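Periplasmic binding protein component of an ABC type zinc uptake transporter (Synechocystis sp., PDB 1PQ4) probably captures zinc in the periplasm and delivers it to the ABC transporter for uptake, holding the ion at a three-histidine site. Local coordinates at residues A[27-32]-A[37-42]; A[55-58]-A[62-65]; A[44-49]-A[71-76]. All coordinates share one frame; numbering follows the deposited sequence.

Interaction 1: residues A[27-32]-A[37-42]. With ZN (zinc ion), chain C.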
loop_
_atom_site.group_PDB
_atom_site.type_symbol
_atom_site.label_atom_id
_atom_site.label_comp_id
_atom_site.label_asym_id
_atom_site.label_seq_id
_atom_site.Cartn_x
_atom_site.Cartn_y
_atom_site.Cartn_z
ATOM N N SER A 27 6.558 0.425 15.700
ATOM C CA SER A 27 7.574 -0.517 15.194
ATOM C C SER A 27 6.969 -1.065 13.893
ATOM O O SER A 27 5.744 -1.097 13.751
ATOM C CB SER A 27 7.824 -1.673 16.169
ATOM O OG SER A 27 8.587 -1.239 17.294
ATOM N N VAL A 28 7.811 -1.491 12.952
ATOM C CA VAL A 28 7.313 -2.001 11.658
ATOM C C VAL A 28 7.921 -3.377 11.371
ATOM O O VAL A 28 9.118 -3.584 11.527
ATOM C CB VAL A 28 7.693 -1.032 10.516
ATOM C CG1 VAL A 28 7.218 -1.579 9.125
ATOM C CG2 VAL A 28 7.033 0.353 10.809
ATOM N N LEU A 29 7.080 -4.310 10.922
ATOM C CA LEU A 29 7.519 -5.677 10.671
ATOM C C LEU A 29 8.268 -5.869 9.351
ATOM O O LEU A 29 9.353 -6.470 9.328
ATOM C CB LEU A 29 6.305 -6.603 10.668
ATOM C CG LEU A 29 6.504 -8.084 11.036
ATOM C CD1 LEU A 29 5.318 -8.907 10.443
ATOM C CD2 LEU A 29 7.775 -8.594 10.453
ATOM N N VAL A 30 7.668 -5.402 8.260
ATOM C CA VAL A 30 8.253 -5.559 6.928
ATOM C C VAL A 30 9.153 -4.411 6.452
ATOM O O VAL A 30 8.700 -3.262 6.333
ATOM C CB VAL A 30 7.127 -5.748 5.859
ATOM C CG1 VAL A 30 7.744 -5.980 4.422
ATOM C CG2 VAL A 30 6.187 -6.908 6.283
ATOM N N PRO A 31 10.425 -4.709 6.130
ATOM C CA PRO A 31 11.310 -3.638 5.658
ATOM C C PRO A 31 10.742 -3.026 4.383
ATOM O O PRO A 31 10.135 -3.731 3.555
ATOM C CB PRO A 31 12.614 -4.365 5.361
ATOM C CG PRO A 31 12.620 -5.455 6.391
ATOM C CD PRO A 31 11.178 -5.976 6.268
ATOM N N GLY A 32 10.991 -1.738 4.193
ATOM C CA GLY A 32 10.468 -1.068 3.013
ATOM C C GLY A 32 10.984 -1.579 1.680
ATOM O O GLY A 32 10.356 -1.336 0.638
ATOM N N HIS A 37 4.587 -9.787 0.395
ATOM C CA HIS A 37 3.883 -11.028 0.142
ATOM C C HIS A 37 4.661 -12.327 0.415
ATOM O O HIS A 37 4.064 -13.384 0.519
ATOM C CB HIS A 37 3.388 -11.036 -1.294
ATOM C CG HIS A 37 2.574 -9.827 -1.650
ATOM N ND1 HIS A 37 1.265 -9.669 -1.258
ATOM C CD2 HIS A 37 2.893 -8.720 -2.364
ATOM C CE1 HIS A 37 0.805 -8.515 -1.718
ATOM N NE2 HIS A 37 1.775 -7.920 -2.395
ATOM N N THR A 38 5.975 -12.260 0.482
ATOM C CA THR A 38 6.755 -13.454 0.743
ATOM C C THR A 38 7.625 -13.240 1.979
ATOM O O THR A 38 8.498 -14.045 2.272
ATOM C CB THR A 38 7.681 -13.812 -0.449
ATOM O OG1 THR A 38 8.595 -12.738 -0.696
ATOM C CG2 THR A 38 6.870 -14.091 -1.692
ATOM N N TYR A 39 7.388 -12.153 2.710
ATOM C CA TYR A 39 8.180 -11.885 3.902
ATOM C C TYR A 39 7.885 -12.857 5.045
ATOM O O TYR A 39 6.742 -13.256 5.274
ATOM C CB TYR A 39 7.904 -10.483 4.434
ATOM C CG TYR A 39 8.842 -10.084 5.544
ATOM C CD1 TYR A 39 10.187 -9.858 5.278
ATOM C CD2 TYR A 39 8.397 -9.960 6.850
ATOM C CE1 TYR A 39 11.070 -9.514 6.290
ATOM C CE2 TYR A 39 9.275 -9.620 7.877
ATOM C CZ TYR A 39 10.605 -9.397 7.583
ATOM O OH TYR A 39 11.480 -9.048 8.574
ATOM N N GLU A 40 8.924 -13.239 5.769
ATOM C CA GLU A 40 8.704 -14.083 6.928
ATOM C C GLU A 40 9.383 -13.353 8.087
ATOM O O GLU A 40 10.562 -13.007 8.015
ATOM C CB GLU A 40 9.273 -15.491 6.746
ATOM C CG GLU A 40 8.529 -16.460 7.676
ATOM C CD GLU A 40 8.850 -17.926 7.446
ATOM O OE1 GLU A 40 10.043 -18.310 7.578
ATOM O OE2 GLU A 40 7.900 -18.693 7.141
ATOM N N PRO A 41 8.635 -13.080 9.163
ATOM C CA PRO A 41 9.264 -12.370 10.276
ATOM C C PRO A 41 10.494 -13.056 10.871
ATOM O O PRO A 41 10.558 -14.269 10.972
ATOM C CB PRO A 41 8.124 -12.170 11.294
ATOM C CG PRO A 41 6.983 -12.935 10.802
ATOM C CD PRO A 41 7.182 -13.195 9.318
ATOM N N LYS A 42 11.490 -12.252 11.220
ATOM C CA LYS A 42 12.723 -12.763 11.790
ATOM C C LYS A 42 12.530 -13.089 13.270
ATOM O O LYS A 42 11.713 -12.468 13.971
ATOM C CB LYS A 42 13.836 -11.717 11.698
ATOM C CG LYS A 42 14.126 -11.113 10.334
ATOM C CD LYS A 42 14.980 -9.828 10.538
ATOM C CE LYS A 42 15.377 -9.166 9.225
ATOM N NZ LYS A 42 14.201 -8.773 8.391
HETATM ZN ZN ZN C . 1.767 -6.206 -3.296
HETATM O O HOH W 1 2.907 -4.472 -2.352
#
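The Y39 ring lies over V30 and beside P31, just past the end of strand 24-28. V30 CA stands 4.3 Å above one ring face, displaced toward the rim, and V30 CG2 runs past Y39 CD2 at 3.8 Å. P31 crosses the ring at about a right angle, its CD 3.5 Å from Y39 CE1 in an oblique approach. L29 CD2 touches P41 CB at 3.7 Å. With CG anti to the backbone N, the first torsion of Y39 (chi1 -172°) lays the ring alongside V30 and P31. Its hydroxyl is gripped twice: K42 bends at its last torsion to bring NZ to Y39 OH at 2.7 Å, in the ring plane, and Q45 OE1 is a second partner. At the start of the same segment H37 NE2 binds zinc at 1.9 Å; H133, H197 and a water complete the coordination. The contact thus ties one zinc ligand's loop to the sheet. W66 packs on L29, V30 and P41, backbone bonds join S27 and L29 to strand 3-7, and K42 is the N-cap of helix 43-48.

Interaction 2: residues A[55-58]-A[62-65]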
loop_
_atom_site.group_PDB
_atom_site.type_symbol
_atom_site.label_atom_id
_atom_site.label_comp_id
_atom_site.label_asym_id
_atom_site.label_seq_id
_atom_site.Cartn_x
_atom_site.Cartn_y
_atom_site.Cartn_z
ATOM N N TYR A 55 -1.259 -4.518 17.550
ATOM C CA TYR A 55 -0.664 -4.795 16.256
ATOM C C TYR A 55 -1.712 -4.355 15.249
ATOM O O TYR A 55 -2.893 -4.747 15.339
ATOM C CB TYR A 55 -0.365 -6.293 16.113
ATOM C CG TYR A 55 0.343 -6.604 14.830
ATOM C CD1 TYR A 55 1.712 -6.961 14.817
ATOM C CD2 TYR A 55 -0.323 -6.486 13.612
ATOM C CE1 TYR A 55 2.381 -7.196 13.628
ATOM C CE2 TYR A 55 0.342 -6.710 12.413
ATOM C CZ TYR A 55 1.700 -7.072 12.434
ATOM O OH TYR A 55 2.325 -7.365 11.252
ATOM N N VAL A 56 -1.309 -3.516 14.300
ATOM C CA VAL A 56 -2.282 -3.059 13.307
ATOM C C VAL A 56 -2.162 -3.809 11.983
ATOM O O VAL A 56 -1.162 -3.699 11.275
ATOM C CB VAL A 56 -2.159 -1.536 13.077
ATOM C CG1 VAL A 56 -3.148 -1.081 11.929
ATOM C CG2 VAL A 56 -2.535 -0.824 14.374
ATOM N N LEU A 57 -3.190 -4.602 11.682
ATOM C CA LEU A 57 -3.246 -5.398 10.478
ATOM C C LEU A 57 -3.754 -4.626 9.275
ATOM O O LEU A 57 -4.672 -3.785 9.385
ATOM C CB LEU A 57 -4.238 -6.548 10.664
ATOM C CG LEU A 57 -4.003 -7.490 11.852
ATOM C CD1 LEU A 57 -5.320 -8.234 12.197
ATOM C CD2 LEU A 57 -2.883 -8.439 11.506
ATOM N N ILE A 58 -3.184 -4.928 8.119
ATOM C CA ILE A 58 -3.742 -4.362 6.899
ATOM C C ILE A 58 -5.078 -5.142 6.742
ATOM O O ILE A 58 -6.111 -4.602 6.338
ATOM C CB ILE A 58 -2.823 -4.680 5.695
ATOM C CG1 ILE A 58 -1.586 -3.747 5.716
ATOM C CG2 ILE A 58 -3.607 -4.603 4.398
ATOM C CD1 ILE A 58 -0.574 -4.102 6.739
ATOM N N PHE A 62 -3.830 -10.178 4.165
ATOM C CA PHE A 62 -2.423 -9.759 3.960
ATOM C C PHE A 62 -1.424 -10.451 4.906
ATOM O O PHE A 62 -0.334 -10.839 4.498
ATOM C CB PHE A 62 -2.315 -8.254 4.161
ATOM C CG PHE A 62 -0.980 -7.699 3.785
ATOM C CD1 PHE A 62 -0.597 -7.659 2.451
ATOM C CD2 PHE A 62 -0.160 -7.137 4.732
ATOM C CE1 PHE A 62 0.598 -7.029 2.055
ATOM C CE2 PHE A 62 1.048 -6.506 4.353
ATOM C CZ PHE A 62 1.414 -6.447 3.012
ATOM N N GLU A 63 -1.799 -10.573 6.170
ATOM C CA GLU A 63 -0.955 -11.157 7.213
ATOM C C GLU A 63 -1.195 -12.655 7.486
ATOM O O GLU A 63 -0.571 -13.225 8.389
ATOM C CB GLU A 63 -1.181 -10.412 8.527
ATOM C CG GLU A 63 -0.631 -8.957 8.591
ATOM C CD GLU A 63 -1.626 -7.899 8.168
ATOM O OE1 GLU A 63 -2.788 -8.242 7.860
ATOM O OE2 GLU A 63 -1.251 -6.696 8.160
ATOM N N GLN A 64 -2.096 -13.270 6.723
ATOM C CA GLN A 64 -2.462 -14.688 6.914
ATOM C C GLN A 64 -1.256 -15.593 7.217
ATOM O O GLN A 64 -1.305 -16.409 8.128
ATOM C CB GLN A 64 -3.231 -15.233 5.662
ATOM N N PRO A 65 -0.164 -15.447 6.459
ATOM C CA PRO A 65 1.051 -16.254 6.649
ATOM C C PRO A 65 1.754 -16.140 8.020
ATOM O O PRO A 65 2.425 -17.064 8.452
ATOM C CB PRO A 65 1.974 -15.755 5.543
ATOM C CG PRO A 65 1.042 -15.157 4.539
ATOM C CD PRO A 65 0.017 -14.493 5.357
#
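E63 reaches back across a tight beta-alpha connection to I58, where strand 54-57 of the parallel alpha/beta lobe ends and the chain turns toward helix 67-73; strand, helix and strand 78-81 form a beta-alpha-beta crossover. From CB onward, the first half of the E63 side chain lies against L57: E63 CB is 4.0 Å from L57 CD2, and CG closes to 3.7 Å of that methyl. A bend at chi2 (91°), away from the usual staggered positions, swings the carboxylate toward the strand end. E63 CD still touches L57 CD2 at 3.6 Å, OE1 lies beside L57 CB and accepts the backbone N-H of G59, and OE2 takes the N-H of I58. S8 OG adds a second bond to OE2 and also meets Y55 OH, so this buried carboxylate is held on both oxygens. Those bonds fix its rotation and would be expected to favour its charged form. I58 and F62 cross obliquely, with I58 CD1 3.7 Å from F62 CD2. The F62 ring packs edge-to-face with W135, and its side chain lies about 4 Å from that of the zinc ligand H37, which brings the strand end near the metal site. The bond from I58 N to E63 OE2 is short and nearly straight, 2.6 Å with an N-H...O angle of 170°, and it uses the syn lone pair of OE2.

Interaction 3: residues A[44-49]-A[71-76]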
loop_
_atom_site.group_PDB
_atom_site.type_symbol
_atom_site.label_atom_id
_atom_site.label_comp_id
_atom_site.label_asym_id
_atom_site.label_seq_id
_atom_site.Cartn_x
_atom_site.Cartn_y
_atom_site.Cartn_z
ATOM N N GLN A 44 14.303 -12.306 15.874
ATOM C CA GLN A 44 14.505 -11.154 16.731
ATOM C C GLN A 44 13.269 -10.254 16.758
ATOM O O GLN A 44 13.032 -9.557 17.746
ATOM C CB GLN A 44 15.724 -10.329 16.284
ATOM C CG GLN A 44 16.119 -10.481 14.821
ATOM C CD GLN A 44 16.717 -11.840 14.533
ATOM O OE1 GLN A 44 17.684 -12.259 15.178
ATOM N NE2 GLN A 44 16.142 -12.541 13.576
ATOM N N GLN A 45 12.502 -10.259 15.662
ATOM C CA GLN A 45 11.292 -9.442 15.563
ATOM C C GLN A 45 10.178 -10.048 16.397
ATOM O O GLN A 45 9.490 -9.327 17.102
ATOM C CB GLN A 45 10.789 -9.344 14.117
ATOM C CG GLN A 45 11.608 -8.482 13.242
ATOM C CD GLN A 45 10.996 -8.397 11.873
ATOM O OE1 GLN A 45 10.867 -9.405 11.179
ATOM N NE2 GLN A 45 10.600 -7.203 11.484
ATOM N N LEU A 46 9.986 -11.361 16.289
ATOM C CA LEU A 46 8.931 -12.020 17.068
ATOM C C LEU A 46 9.187 -11.833 18.569
ATOM O O LEU A 46 8.238 -11.686 19.334
ATOM C CB LEU A 46 8.869 -13.503 16.735
ATOM C CG LEU A 46 8.485 -13.792 15.282
ATOM C CD1 LEU A 46 8.683 -15.261 14.981
ATOM C CD2 LEU A 46 7.055 -13.393 15.039
ATOM N N ALA A 47 10.462 -11.827 18.979
ATOM C CA ALA A 47 10.814 -11.620 20.392
ATOM C C ALA A 47 10.453 -10.208 20.829
ATOM O O ALA A 47 9.941 -9.996 21.925
ATOM C CB ALA A 47 12.304 -11.822 20.616
ATOM N N ALA A 48 10.736 -9.237 19.971
ATOM C CA ALA A 48 10.456 -7.843 20.296
ATOM C C ALA A 48 8.975 -7.607 20.441
ATOM O O ALA A 48 8.548 -6.667 21.126
ATOM C CB ALA A 48 11.008 -6.939 19.216
ATOM N N LEU A 49 8.190 -8.462 19.808
ATOM C CA LEU A 49 6.731 -8.332 19.845
ATOM C C LEU A 49 6.120 -8.468 21.217
ATOM O O LEU A 49 4.965 -8.073 21.435
ATOM C CB LEU A 49 6.072 -9.366 18.936
ATOM C CG LEU A 49 5.696 -8.969 17.520
ATOM C CD1 LEU A 49 4.786 -10.087 16.948
ATOM C CD2 LEU A 49 4.952 -7.605 17.536
ATOM N N LYS A 71 0.323 -14.152 17.096
ATOM C CA LYS A 71 -0.481 -14.463 18.282
ATOM C C LYS A 71 0.296 -15.246 19.339
ATOM O O LYS A 71 0.184 -14.989 20.534
ATOM C CB LYS A 71 -1.753 -15.231 17.877
ATOM C CG LYS A 71 -2.678 -14.424 16.957
ATOM C CD LYS A 71 -4.073 -15.059 16.761
ATOM C CE LYS A 71 -4.030 -16.280 15.818
ATOM N NZ LYS A 71 -5.384 -16.849 15.471
ATOM N N ALA A 72 1.099 -16.197 18.898
ATOM C CA ALA A 72 1.900 -16.993 19.817
ATOM C C ALA A 72 2.992 -16.148 20.457
ATOM O O ALA A 72 3.394 -16.392 21.611
ATOM C CB ALA A 72 2.539 -18.154 19.063
ATOM N N ALA A 73 3.495 -15.155 19.728
ATOM C CA ALA A 73 4.575 -14.322 20.281
ATOM C C ALA A 73 4.077 -13.366 21.379
ATOM O O ALA A 73 4.829 -12.939 22.280
ATOM C CB ALA A 73 5.252 -13.522 19.140
ATOM N N ASN A 74 2.802 -13.018 21.298
ATOM C CA ASN A 74 2.209 -12.108 22.264
ATOM C C ASN A 74 0.720 -12.343 22.252
ATOM O O ASN A 74 0.009 -11.906 21.344
ATOM C CB ASN A 74 2.495 -10.651 21.890
ATOM C CG ASN A 74 2.169 -9.695 23.030
ATOM O OD1 ASN A 74 1.414 -10.043 23.943
ATOM N ND2 ASN A 74 2.726 -8.484 22.977
ATOM N N ALA A 75 0.235 -13.036 23.268
ATOM C CA ALA A 75 -1.182 -13.355 23.338
ATOM C C ALA A 75 -2.004 -12.237 23.938
ATOM O O ALA A 75 -3.222 -12.258 23.883
ATOM C CB ALA A 75 -1.379 -14.624 24.140
ATOM N N ASN A 76 -1.336 -11.240 24.486
ATOM C CA ASN A 76 -2.040 -10.142 25.105
ATOM C C ASN A 76 -2.302 -8.959 24.182
ATOM O O ASN A 76 -3.260 -8.205 24.393
ATOM C CB ASN A 76 -1.246 -9.710 26.320
ATOM C CG ASN A 76 -1.067 -10.852 27.302
ATOM O OD1 ASN A 76 -2.053 -11.384 27.817
ATOM N ND2 ASN A 76 0.188 -11.257 27.542
#
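A first torsion of -167° stretches the N74 amide out from the end of helix 67-73 toward L49 of segment 44-49. The contact packs two short helices of a parallel alpha/beta lobe: helix 43-48 lies in the connection from strand 24-28 to strand 54-57, and helix 67-73 in the next, from strand 54-57 to strand 78-81. The two segments meet through small groups. A73 points its methyl at the other helix, and CB comes within 3.5 Å of the backbone oxygen L46 O. L46 CB lies 4.3 Å from A73 CB, while L49 touches the same methyl through one branch, CD1, at 4.1 Å. The slender alanine lets the backbones come close, with L46 CA and A73 CA 5.9 Å apart. Beyond this apolar patch the contact becomes polar. N74 is the first residue after its helix to leave helical backbone angles, and its amide serves both sides of the junction. The nitrogen ND2 is directed at the carbonyl of L49; the oxygen OD1 turns back to the chain and accepts from N76 N at 3.0 Å, an Asx turn. A further, weak bond runs from M77 N to OD1, immediately ahead of strand 78-81. Held at both its nitrogen and its oxygen, the N74 amide has little freedom to flip. Within helix 67-73, K71 NZ forms a salt bridge with E68. The bond joining the two segments runs from N74 ND2 to L49 O, 2.7 Å long with an N-H...O angle of 153°, the donor tilted 17° from the carbonyl plane.

The three contacts follow one lobe outward from the metal. Nearest the zinc, interactions 1 and 2 meet where H37 CE1 lies 4.1 Å from F62 CE1; the F62 side chain is itself about 6 Å from the ion. They touch again at L29 CD1 and Y55 OH, 3.5 Å apart. Interaction 3 lies away from the site, its centre about 14 Å from the centre of each of the others, yet Q45 ties its first helix to interaction 1: NE2 is 2.6 Å from L29 O and OE1 2.7 Å from Y39 OH. Y55 CD1 meets L49 CD2 at 4.3 Å, joining interactions 2 and 3. These contacts link the zinc-binding loop to the helix pair.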